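Local coordinates for oligopeptide-binding protein appA (Bacillus subtilis, PDB 1XOC), which captures oligopeptides as the extracellular binding component of an ABC-type permease that supports sporulation and genetic competence, at residues A[260-271]-A[481-492]; A[48-56]-A[182-190]. One frame throughout, in Å; residues are numbered along the deposited sequence. Where two conformers were deposited one is given.

Interaction 1 of 2, residues A[260-271]-A[481-492]; sequences TDLALSYVYIGW and QPYTFLYYPNNH. With ZN (zinc ion), chain E.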
loop_
_atom_site.group_PDB
_atom_site.type_symbol
_atom_site.label_atom_id
_atom_site.label_comp_id
_atom_site.label_asym_id
_atom_site.label_seq_id
_atom_site.Cartn_x
_atom_site.Cartn_y
_atom_site.Cartn_z
ATOM N N THR A 260 4.090 -14.359 13.236
ATOM C CA THR A 260 5.137 -13.462 12.735
ATOM C C THR A 260 5.696 -13.947 11.381
ATOM O O THR A 260 6.009 -15.142 11.231
ATOM C CB THR A 260 6.313 -13.396 13.728
ATOM O OG1 THR A 260 5.855 -12.881 14.996
ATOM C CG2 THR A 260 7.403 -12.517 13.194
ATOM N N ASP A 261 5.818 -13.022 10.428
ATOM C CA ASP A 261 6.494 -13.282 9.152
ATOM C C ASP A 261 6.778 -11.985 8.421
ATOM O O ASP A 261 6.366 -10.893 8.864
ATOM C CB ASP A 261 5.636 -14.216 8.275
ATOM C CG ASP A 261 6.448 -15.225 7.484
ATOM O OD1 ASP A 261 7.576 -14.905 7.036
ATOM O OD2 ASP A 261 5.959 -16.377 7.369
ATOM N N LEU A 262 7.547 -12.077 7.344
ATOM C CA LEU A 262 7.880 -10.926 6.515
ATOM C C LEU A 262 6.634 -10.329 5.874
ATOM O O LEU A 262 5.766 -11.055 5.429
ATOM C CB LEU A 262 8.884 -11.321 5.432
ATOM C CG LEU A 262 9.558 -10.193 4.629
ATOM C CD1 LEU A 262 10.362 -9.195 5.453
ATOM C CD2 LEU A 262 10.432 -10.894 3.604
ATOM N N ALA A 263 6.525 -8.994 5.931
ATOM C CA ALA A 263 5.467 -8.241 5.217
ATOM C C ALA A 263 5.826 -7.978 3.759
ATOM O O ALA A 263 7.013 -7.884 3.412
ATOM C CB ALA A 263 5.213 -6.917 5.902
ATOM N N LEU A 264 4.816 -7.888 2.885
ATOM C CA LEU A 264 5.060 -7.541 1.473
ATOM C C LEU A 264 5.149 -6.012 1.343
ATOM O O LEU A 264 4.230 -5.354 0.881
ATOM C CB LEU A 264 3.966 -8.130 0.558
ATOM C CG LEU A 264 4.237 -8.072 -0.937
ATOM C CD1 LEU A 264 5.233 -9.137 -1.331
ATOM C CD2 LEU A 264 2.964 -8.298 -1.711
ATOM N N SER A 265 6.275 -5.463 1.768
ATOM C CA SER A 265 6.361 -4.033 2.044
ATOM C C SER A 265 7.818 -3.628 2.112
ATOM O O SER A 265 8.715 -4.468 2.318
ATOM C CB SER A 265 5.699 -3.743 3.375
ATOM O OG SER A 265 5.925 -2.408 3.772
ATOM N N TYR A 266 8.053 -2.321 1.953
ATOM C CA TYR A 266 9.302 -1.728 2.438
ATOM C C TYR A 266 8.981 -0.330 2.959
ATOM O O TYR A 266 7.982 0.276 2.554
ATOM C CB TYR A 266 10.448 -1.731 1.399
ATOM C CG TYR A 266 10.180 -0.933 0.137
ATOM C CD1 TYR A 266 10.300 0.466 0.111
ATOM C CD2 TYR A 266 9.811 -1.568 -1.031
ATOM C CE1 TYR A 266 10.051 1.178 -1.050
ATOM C CE2 TYR A 266 9.559 -0.864 -2.199
ATOM C CZ TYR A 266 9.685 0.525 -2.191
ATOM O OH TYR A 266 9.431 1.227 -3.352
ATOM N N VAL A 267 9.866 0.146 3.822
ATOM C CA VAL A 267 9.786 1.494 4.402
ATOM C C VAL A 267 10.963 2.262 3.809
ATOM O O VAL A 267 12.034 1.688 3.570
ATOM C CB VAL A 267 9.809 1.417 5.943
ATOM C CG1 VAL A 267 9.899 2.791 6.577
ATOM C CG2 VAL A 267 8.553 0.672 6.433
ATOM N N TYR A 268 10.759 3.553 3.580
ATOM C CA TYR A 268 11.682 4.364 2.811
ATOM C C TYR A 268 11.573 5.819 3.233
ATOM O O TYR A 268 10.653 6.205 3.902
ATOM C CB TYR A 268 11.381 4.229 1.317
ATOM C CG TYR A 268 10.051 4.794 0.891
ATOM C CD1 TYR A 268 8.903 4.048 0.968
ATOM C CD2 TYR A 268 9.945 6.085 0.423
ATOM C CE1 TYR A 268 7.703 4.568 0.580
ATOM C CE2 TYR A 268 8.753 6.613 0.049
ATOM C CZ TYR A 268 7.628 5.857 0.126
ATOM O OH TYR A 268 6.429 6.374 -0.253
ATOM N N ILE A 269 12.549 6.612 2.821
ATOM C CA ILE A 269 12.411 8.053 2.812
ATOM C C ILE A 269 12.206 8.529 1.399
ATOM O O ILE A 269 13.022 8.276 0.539
ATOM C CB ILE A 269 13.656 8.741 3.392
ATOM C CG1 ILE A 269 14.001 8.173 4.759
ATOM C CG2 ILE A 269 13.455 10.253 3.434
ATOM C CD1 ILE A 269 15.316 8.663 5.304
ATOM N N GLY A 270 11.100 9.217 1.186
ATOM C CA GLY A 270 10.824 9.828 -0.091
ATOM C C GLY A 270 11.337 11.249 -0.162
ATOM O O GLY A 270 10.921 12.082 0.609
ATOM N N TRP A 271 12.229 11.502 -1.112
ATOM C CA TRP A 271 12.812 12.822 -1.305
ATOM C C TRP A 271 12.087 13.549 -2.443
ATOM O O TRP A 271 12.211 13.171 -3.584
ATOM C CB TRP A 271 14.295 12.693 -1.660
ATOM C CG TRP A 271 15.133 11.876 -0.722
ATOM C CD1 TRP A 271 15.731 10.695 -0.991
ATOM C CD2 TRP A 271 15.508 12.218 0.606
ATOM N NE1 TRP A 271 16.428 10.254 0.101
ATOM C CE2 TRP A 271 16.309 11.181 1.096
ATOM C CE3 TRP A 271 15.241 13.298 1.440
ATOM C CZ2 TRP A 271 16.852 11.194 2.369
ATOM C CZ3 TRP A 271 15.776 13.306 2.705
ATOM C CH2 TRP A 271 16.572 12.266 3.157
ATOM N N GLN A 481 18.569 6.714 -6.484
ATOM C CA GLN A 481 18.128 6.977 -5.125
ATOM C C GLN A 481 16.956 7.968 -5.083
ATOM O O GLN A 481 17.021 8.972 -4.370
ATOM C CB GLN A 481 19.277 7.488 -4.254
ATOM C CG GLN A 481 20.377 6.451 -4.005
ATOM C CD GLN A 481 19.928 5.328 -3.091
ATOM O OE1 GLN A 481 19.777 5.539 -1.881
ATOM N NE2 GLN A 481 19.749 4.127 -3.647
ATOM N N PRO A 482 15.852 7.664 -5.797
ATOM C CA PRO A 482 14.693 8.540 -5.654
ATOM C C PRO A 482 14.149 8.473 -4.217
ATOM O O PRO A 482 13.537 9.435 -3.722
ATOM C CB PRO A 482 13.705 7.963 -6.652
ATOM C CG PRO A 482 14.110 6.507 -6.802
ATOM C CD PRO A 482 15.588 6.526 -6.701
ATOM N N TYR A 483 14.381 7.328 -3.578
ATOM C CA TYR A 483 14.162 7.121 -2.159
ATOM C C TYR A 483 15.485 6.700 -1.522
ATOM O O TYR A 483 16.359 6.160 -2.205
ATOM C CB TYR A 483 13.222 5.935 -1.889
ATOM C CG TYR A 483 11.816 5.924 -2.464
ATOM C CD1 TYR A 483 11.168 7.063 -2.903
ATOM C CD2 TYR A 483 11.112 4.719 -2.542
ATOM C CE1 TYR A 483 9.857 7.013 -3.377
ATOM C CE2 TYR A 483 9.794 4.660 -3.019
ATOM C CZ TYR A 483 9.172 5.790 -3.424
ATOM O OH TYR A 483 7.880 5.694 -3.902
ATOM N N THR A 484 15.589 6.920 -0.208
ATOM C CA THR A 484 16.472 6.145 0.638
ATOM C C THR A 484 15.667 4.950 1.124
ATOM O O THR A 484 14.700 5.090 1.877
ATOM C CB THR A 484 17.034 6.970 1.826
ATOM O OG1 THR A 484 17.849 8.006 1.300
ATOM C CG2 THR A 484 17.844 6.154 2.717
ATOM N N PHE A 485 16.057 3.767 0.692
ATOM C CA PHE A 485 15.368 2.573 1.105
ATOM C C PHE A 485 15.821 2.259 2.516
ATOM O O PHE A 485 17.012 2.291 2.794
ATOM C CB PHE A 485 15.664 1.431 0.116
ATOM C CG PHE A 485 15.145 1.711 -1.261
ATOM C CD1 PHE A 485 15.983 2.267 -2.233
ATOM C CD2 PHE A 485 13.819 1.490 -1.573
ATOM C CE1 PHE A 485 15.493 2.584 -3.500
ATOM C CE2 PHE A 485 13.331 1.797 -2.823
ATOM C CZ PHE A 485 14.167 2.338 -3.792
ATOM N N LEU A 486 14.886 1.978 3.430
ATOM C CA LEU A 486 15.237 1.787 4.836
ATOM C C LEU A 486 15.245 0.318 5.249
ATOM O O LEU A 486 16.291 -0.203 5.602
ATOM C CB LEU A 486 14.352 2.654 5.759
ATOM C CG LEU A 486 14.517 4.195 5.695
ATOM C CD1 LEU A 486 13.453 4.827 6.584
ATOM C CD2 LEU A 486 15.918 4.666 6.050
ATOM N N TYR A 487 14.099 -0.353 5.228
ATOM C CA TYR A 487 14.050 -1.752 5.622
ATOM C C TYR A 487 12.837 -2.511 5.093
ATOM O O TYR A 487 11.859 -1.924 4.675
ATOM C CB TYR A 487 14.131 -1.917 7.136
ATOM C CG TYR A 487 13.087 -1.136 7.879
ATOM C CD1 TYR A 487 13.296 0.184 8.178
ATOM C CD2 TYR A 487 11.897 -1.716 8.279
ATOM C CE1 TYR A 487 12.369 0.913 8.830
ATOM C CE2 TYR A 487 10.947 -0.973 8.956
ATOM C CZ TYR A 487 11.202 0.345 9.222
ATOM O OH TYR A 487 10.298 1.133 9.891
ATOM N N TYR A 488 12.934 -3.833 5.135
ATOM C CA TYR A 488 11.791 -4.721 4.894
ATOM C C TYR A 488 11.203 -5.153 6.230
ATOM O O TYR A 488 11.866 -5.851 6.999
ATOM C CB TYR A 488 12.252 -5.963 4.122
ATOM C CG TYR A 488 12.945 -5.630 2.827
ATOM C CD1 TYR A 488 12.290 -4.941 1.823
ATOM C CD2 TYR A 488 14.246 -6.057 2.582
ATOM C CE1 TYR A 488 12.932 -4.620 0.626
ATOM C CE2 TYR A 488 14.895 -5.756 1.386
ATOM C CZ TYR A 488 14.233 -5.039 0.415
ATOM O OH TYR A 488 14.895 -4.736 -0.764
ATOM N N PRO A 489 9.988 -4.695 6.552
ATOM C CA PRO A 489 9.466 -4.980 7.876
ATOM C C PRO A 489 8.843 -6.339 8.038
ATOM O O PRO A 489 8.385 -6.936 7.052
ATOM C CB PRO A 489 8.349 -3.976 8.004
ATOM C CG PRO A 489 7.889 -3.742 6.653
ATOM C CD PRO A 489 9.072 -3.836 5.786
ATOM N N ASN A 490 8.777 -6.807 9.283
ATOM C CA ASN A 490 8.035 -8.030 9.609
ATOM C C ASN A 490 6.727 -7.651 10.305
ATOM O O ASN A 490 6.665 -6.669 11.035
ATOM C CB ASN A 490 8.850 -8.894 10.558
ATOM C CG ASN A 490 10.157 -9.343 9.940
ATOM O OD1 ASN A 490 10.127 -9.934 8.856
ATOM N ND2 ASN A 490 11.291 -9.121 10.613
ATOM N N ASN A 491 5.698 -8.440 10.066
ATOM C CA ASN A 491 4.456 -8.328 10.804
ATOM C C ASN A 491 4.485 -9.256 12.018
ATOM O O ASN A 491 4.985 -10.398 11.938
ATOM C CB ASN A 491 3.288 -8.732 9.945
ATOM C CG ASN A 491 2.973 -7.751 8.864
ATOM O OD1 ASN A 491 3.072 -6.549 9.059
ATOM N ND2 ASN A 491 2.574 -8.258 7.705
ATOM N N HIS A 492 3.916 -8.791 13.125
ATOM C CA HIS A 492 3.754 -9.562 14.350
ATOM C C HIS A 492 2.296 -9.495 14.758
ATOM O O HIS A 492 1.880 -8.585 15.500
ATOM C CB HIS A 492 4.644 -8.991 15.457
ATOM C CG HIS A 492 6.096 -8.970 15.094
ATOM N ND1 HIS A 492 6.665 -7.939 14.393
ATOM C CD2 HIS A 492 7.093 -9.869 15.311
ATOM C CE1 HIS A 492 7.950 -8.171 14.205
ATOM N NE2 HIS A 492 8.233 -9.336 14.744
HETATM ZN ZN ZN E . 10.014 -10.317 14.754
#

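Interaction 2 of 2, residues A[48-56]-A[182-190]; sequences IENMLYSFL and PIGSGPFKF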
loop_
_atom_site.group_PDB
_atom_site.type_symbol
_atom_site.label_atom_id
_atom_site.label_comp_id
_atom_site.label_asym_id
_atom_site.label_seq_id
_atom_site.Cartn_x
_atom_site.Cartn_y
_atom_site.Cartn_z
ATOM N N ILE A 48 -10.820 -1.999 4.738
ATOM C CA ILE A 48 -12.270 -1.999 4.874
ATOM C C ILE A 48 -12.928 -2.450 3.541
ATOM O O ILE A 48 -13.900 -3.227 3.544
ATOM C CB ILE A 48 -12.743 -0.638 5.311
ATOM C CG1 ILE A 48 -12.046 -0.240 6.604
ATOM C CG2 ILE A 48 -14.268 -0.636 5.464
ATOM C CD1 ILE A 48 -12.385 -1.054 7.784
ATOM N N GLU A 49 -12.416 -1.941 2.412
ATOM C CA GLU A 49 -12.920 -2.324 1.097
ATOM C C GLU A 49 -12.947 -3.839 0.887
ATOM O O GLU A 49 -13.901 -4.386 0.341
ATOM C CB GLU A 49 -12.030 -1.691 0.007
ATOM C CG GLU A 49 -12.184 -0.187 -0.098
ATOM C CD GLU A 49 -11.104 0.466 -0.940
ATOM O OE1 GLU A 49 -10.254 -0.246 -1.494
ATOM O OE2 GLU A 49 -11.091 1.714 -1.065
ATOM N N ASN A 50 -11.913 -4.505 1.364
ATOM C CA ASN A 50 -11.828 -5.964 1.180
ATOM C C ASN A 50 -12.829 -6.739 2.033
ATOM O O ASN A 50 -13.057 -7.933 1.773
ATOM C CB ASN A 50 -10.391 -6.457 1.339
ATOM C CG ASN A 50 -9.595 -6.225 0.070
ATOM O OD1 ASN A 50 -9.173 -5.108 -0.231
ATOM N ND2 ASN A 50 -9.479 -7.255 -0.723
ATOM N N MET A 51 -13.423 -6.100 3.041
ATOM C CA MET A 51 -14.518 -6.692 3.822
ATOM C C MET A 51 -15.870 -6.351 3.249
ATOM O O MET A 51 -16.796 -7.148 3.321
ATOM C CB MET A 51 -14.441 -6.273 5.298
ATOM C CG MET A 51 -13.296 -6.957 5.998
ATOM S SD MET A 51 -13.185 -6.670 7.779
ATOM C CE MET A 51 -12.653 -4.972 7.785
ATOM N N LEU A 52 -16.021 -5.123 2.735
ATOM C CA LEU A 52 -17.330 -4.671 2.190
ATOM C C LEU A 52 -17.704 -5.179 0.801
ATOM O O LEU A 52 -18.895 -5.291 0.499
ATOM C CB LEU A 52 -17.398 -3.133 2.121
ATOM C CG LEU A 52 -17.375 -2.341 3.421
ATOM C CD1 LEU A 52 -17.189 -0.877 3.202
ATOM C CD2 LEU A 52 -18.641 -2.641 4.146
ATOM N N TYR A 53 -16.700 -5.375 -0.074
ATOM C CA TYR A 53 -16.920 -5.584 -1.494
ATOM C C TYR A 53 -16.425 -6.935 -1.910
ATOM O O TYR A 53 -15.691 -7.597 -1.165
ATOM C CB TYR A 53 -16.183 -4.500 -2.301
ATOM C CG TYR A 53 -16.649 -3.116 -1.971
ATOM C CD1 TYR A 53 -17.944 -2.723 -2.285
ATOM C CD2 TYR A 53 -15.791 -2.209 -1.410
ATOM C CE1 TYR A 53 -18.407 -1.458 -1.978
ATOM C CE2 TYR A 53 -16.236 -0.949 -1.107
ATOM C CZ TYR A 53 -17.523 -0.588 -1.403
ATOM O OH TYR A 53 -17.924 0.718 -1.096
ATOM N N SER A 54 -16.789 -7.301 -3.135
ATOM C CA SER A 54 -16.253 -8.458 -3.818
ATOM C C SER A 54 -15.419 -8.011 -5.033
ATOM O O SER A 54 -15.591 -6.908 -5.567
ATOM C CB SER A 54 -17.366 -9.373 -4.282
ATOM O OG SER A 54 -18.165 -9.825 -3.205
ATOM N N PHE A 55 -14.599 -8.970 -5.483
ATOM C CA PHE A 55 -13.590 -8.791 -6.524
ATOM C C PHE A 55 -13.630 -10.018 -7.428
ATOM O O PHE A 55 -13.872 -11.137 -6.974
ATOM C CB PHE A 55 -12.203 -8.675 -5.871
ATOM C CG PHE A 55 -12.131 -7.539 -4.827
ATOM C CD1 PHE A 55 -11.546 -6.297 -5.113
ATOM C CD2 PHE A 55 -12.640 -7.751 -3.564
ATOM C CE1 PHE A 55 -11.551 -5.282 -4.130
ATOM C CE2 PHE A 55 -12.631 -6.707 -2.608
ATOM C CZ PHE A 55 -12.081 -5.546 -2.898
ATOM N N LEU A 56 -13.358 -9.813 -8.711
ATOM C CA LEU A 56 -13.404 -10.902 -9.645
ATOM C C LEU A 56 -12.412 -12.010 -9.261
ATOM O O LEU A 56 -12.681 -13.215 -9.423
ATOM C CB LEU A 56 -13.125 -10.408 -11.073
ATOM C CG LEU A 56 -14.310 -9.628 -11.653
ATOM C CD1 LEU A 56 -13.927 -8.971 -12.988
ATOM C CD2 LEU A 56 -15.591 -10.451 -11.755
ATOM N N PRO A 182 -21.934 2.894 2.159
ATOM C CA PRO A 182 -21.458 1.963 1.142
ATOM C C PRO A 182 -22.317 0.714 1.075
ATOM O O PRO A 182 -22.778 0.220 2.105
ATOM C CB PRO A 182 -20.044 1.627 1.622
ATOM C CG PRO A 182 -20.113 1.733 3.077
ATOM C CD PRO A 182 -21.023 2.898 3.320
ATOM N N ILE A 183 -22.528 0.209 -0.135
ATOM C CA ILE A 183 -23.277 -1.028 -0.381
ATOM C C ILE A 183 -22.406 -1.885 -1.284
ATOM O O ILE A 183 -22.098 -1.468 -2.375
ATOM C CB ILE A 183 -24.648 -0.759 -1.040
ATOM C CG1 ILE A 183 -25.558 0.049 -0.085
ATOM C CG2 ILE A 183 -25.287 -2.073 -1.529
ATOM C CD1 ILE A 183 -25.990 -0.703 1.120
ATOM N N GLY A 184 -22.016 -3.071 -0.808
ATOM C CA GLY A 184 -21.155 -3.990 -1.517
ATOM C C GLY A 184 -21.761 -5.370 -1.468
ATOM O O GLY A 184 -22.890 -5.563 -0.992
ATOM N N SER A 185 -21.042 -6.344 -2.010
ATOM C CA SER A 185 -21.473 -7.728 -1.962
ATOM C C SER A 185 -20.509 -8.550 -1.086
ATOM O O SER A 185 -20.581 -9.780 -1.084
ATOM C CB SER A 185 -21.579 -8.308 -3.370
ATOM O OG SER A 185 -20.325 -8.315 -4.029
ATOM N N GLY A 186 -19.663 -7.871 -0.289
ATOM C CA GLY A 186 -18.641 -8.588 0.459
ATOM C C GLY A 186 -19.182 -9.198 1.725
ATOM O O GLY A 186 -20.383 -9.055 2.047
ATOM N N PRO A 187 -18.303 -9.869 2.476
ATOM C CA PRO A 187 -18.704 -10.668 3.614
ATOM C C PRO A 187 -19.203 -9.916 4.818
ATOM O O PRO A 187 -19.818 -10.530 5.697
ATOM C CB PRO A 187 -17.431 -11.448 3.969
ATOM C CG PRO A 187 -16.324 -10.686 3.363
ATOM C CD PRO A 187 -16.869 -9.996 2.179
ATOM N N PHE A 188 -18.929 -8.608 4.889
ATOM C CA PHE A 188 -19.360 -7.803 6.034
ATOM C C PHE A 188 -20.069 -6.561 5.510
ATOM O O PHE A 188 -19.686 -5.989 4.488
ATOM C CB PHE A 188 -18.171 -7.428 6.928
ATOM C CG PHE A 188 -17.559 -8.610 7.621
ATOM C CD1 PHE A 188 -18.038 -9.022 8.857
ATOM C CD2 PHE A 188 -16.550 -9.365 7.000
ATOM C CE1 PHE A 188 -17.498 -10.138 9.499
ATOM C CE2 PHE A 188 -15.997 -10.466 7.662
ATOM C CZ PHE A 188 -16.472 -10.855 8.877
ATOM N N LYS A 189 -21.101 -6.152 6.227
ATOM C CA LYS A 189 -21.906 -4.961 5.904
ATOM C C LYS A 189 -21.521 -3.764 6.796
ATOM O O LYS A 189 -21.151 -3.935 7.945
ATOM C CB LYS A 189 -23.383 -5.232 6.177
ATOM C CG LYS A 189 -23.994 -6.408 5.545
ATOM C CD LYS A 189 -25.473 -6.525 5.999
ATOM C CE LYS A 189 -25.586 -6.754 7.512
ATOM N NZ LYS A 189 -26.862 -7.387 8.003
ATOM N N PHE A 190 -21.610 -2.565 6.249
ATOM C CA PHE A 190 -21.350 -1.352 7.012
ATOM C C PHE A 190 -22.421 -1.094 8.053
ATOM O O PHE A 190 -23.597 -1.100 7.734
ATOM C CB PHE A 190 -21.236 -0.162 6.038
ATOM C CG PHE A 190 -20.949 1.156 6.696
ATOM C CD1 PHE A 190 -19.642 1.570 6.905
ATOM C CD2 PHE A 190 -21.988 1.970 7.120
ATOM C CE1 PHE A 190 -19.386 2.820 7.503
ATOM C CE2 PHE A 190 -21.741 3.210 7.726
ATOM C CZ PHE A 190 -20.432 3.622 7.918
HETATM O O HOH W 1 -19.033 -5.771 -4.220
#

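Interaction 1 of 2, residues A[260-271]-A[481-492]
The rings of Tyr-268 and Tyr-483 stack face to face, centroids 3.9 Å apart and planes 15° from parallel, with Gly-270 CA at the edge of the Tyr-268 ring. Tyr-483 meets a third tyrosine through its own edge, where Tyr-266 OH comes 3.5 Å from Tyr-483 CE2. Phe-485 turns its edge toward the Tyr-266 face in an offset edge-to-face pair, while Tyr-483 CB lies over one Phe-485 face. The Tyr-266 and Tyr-268 rings reach this cluster with CG lodged between backbone N and carbonyl carbon (chi1 62° and 66°). On the opposite face of the sheet, Val-267 CB sits over the Tyr-487 face, 3.9 Å from its centroid, as a CH-pi contact. Trp-271 carries Ile-269 CG2 on one face and uses its in-plane NE1-H to reach Thr-484 OG1 at 2.9 Å; that hydroxyl also bonds Thr-288.

Loops separate two antiparallel strand pairs, with a two-residue register shift between Leu-262 and Val-267. Within the longer pair a classic beta bulge sets Leu-486 and Tyr-487 against Val-267, whose O accepts from Leu-486 N at 2.9 Å and, weakly, from Tyr-487 N. In the shorter one, Asp-261 and Asn-491 form a hydrogen-bonded pair, and Thr-260 OG1 comes 3.3 Å from His-492 CD2.

His-492 NE2 binds the zinc ion at 2.0 Å, and Asp-304 supplies another ligand. The aromatic part packs in the apolar core, Ala-263, Ser-265, Tyr-487 and Pro-489 line the peptide site, and Asn-490 ND2, bonding Asp-304 OD2, probably steadies the second zinc ligand.

Interaction 2 of 2, residues A[48-56]-A[182-190]
Two backbone hydrogen bonds tie the end of helix 43-52 to the loop before strand 188-194 and to its first residue: Phe-188 N gives to Met-51 O at 3.0 Å, and Gly-186 N to Leu-52 O at 2.8 Å. The second donor stands 50° above the carbonyl plane. Leu-52 O also receives a CA-H...O contact from Gly-184. The absence of a side chain at Gly-184 and Gly-186 lets the loop lie directly against the helix end, where a CB would clash.

Polar side chains meet where Ser-54 OG and Ser-185 OG share a hydrogen bond of 2.8 Å. Beside them a water accepts from both serine backbone N atoms, bridging the segments.

Apolar contacts fan out from Leu-52, whose CD1 lies 3.9 Å from Pro-182 CG while CD2 reaches Phe-190 CB and the backbone of strand 188-190. An alanine at Leu-52 would lack both methyls and is likely to leave a gap between the helix end and Pro-182 and Phe-190. Met-51, extended at chi2 (-175°), brings SD obliquely to 4.9 Å from the Phe-188 ring centroid, a Met-aromatic contact. Tyr-53 sets CD1 3.5 Å from Gly-184 CA, and its hydroxyl bonds Phe-35 O.

Leu-201 of strand 198-203 touches Met-51, Leu-52 and Phe-188, and Val-217 of strand 216-221 adds to the packing. The helix end thereby rests on the mixed sheet edged by strand 188-194.

How the interactions relate
The two contacts involve different sheets, with centres about 28 Å apart and nearest atoms about 13 Å apart, so they do not touch. Both segments of interaction 2 come before either segment of interaction 1 in the sequence. Interaction 1 lies nearer the centre of the chain, about 11 Å from it against about 18 Å for interaction 2, and its strands reach the bound peptide directly. Interaction 2 instead joins a helix end to the edge strand of a separate four-stranded mixed sheet. His-492 of interaction 1 binds a zinc ion together with Asp-304, whereas in interaction 2 the Lys-189 side chain merely passes about 6 Å from another.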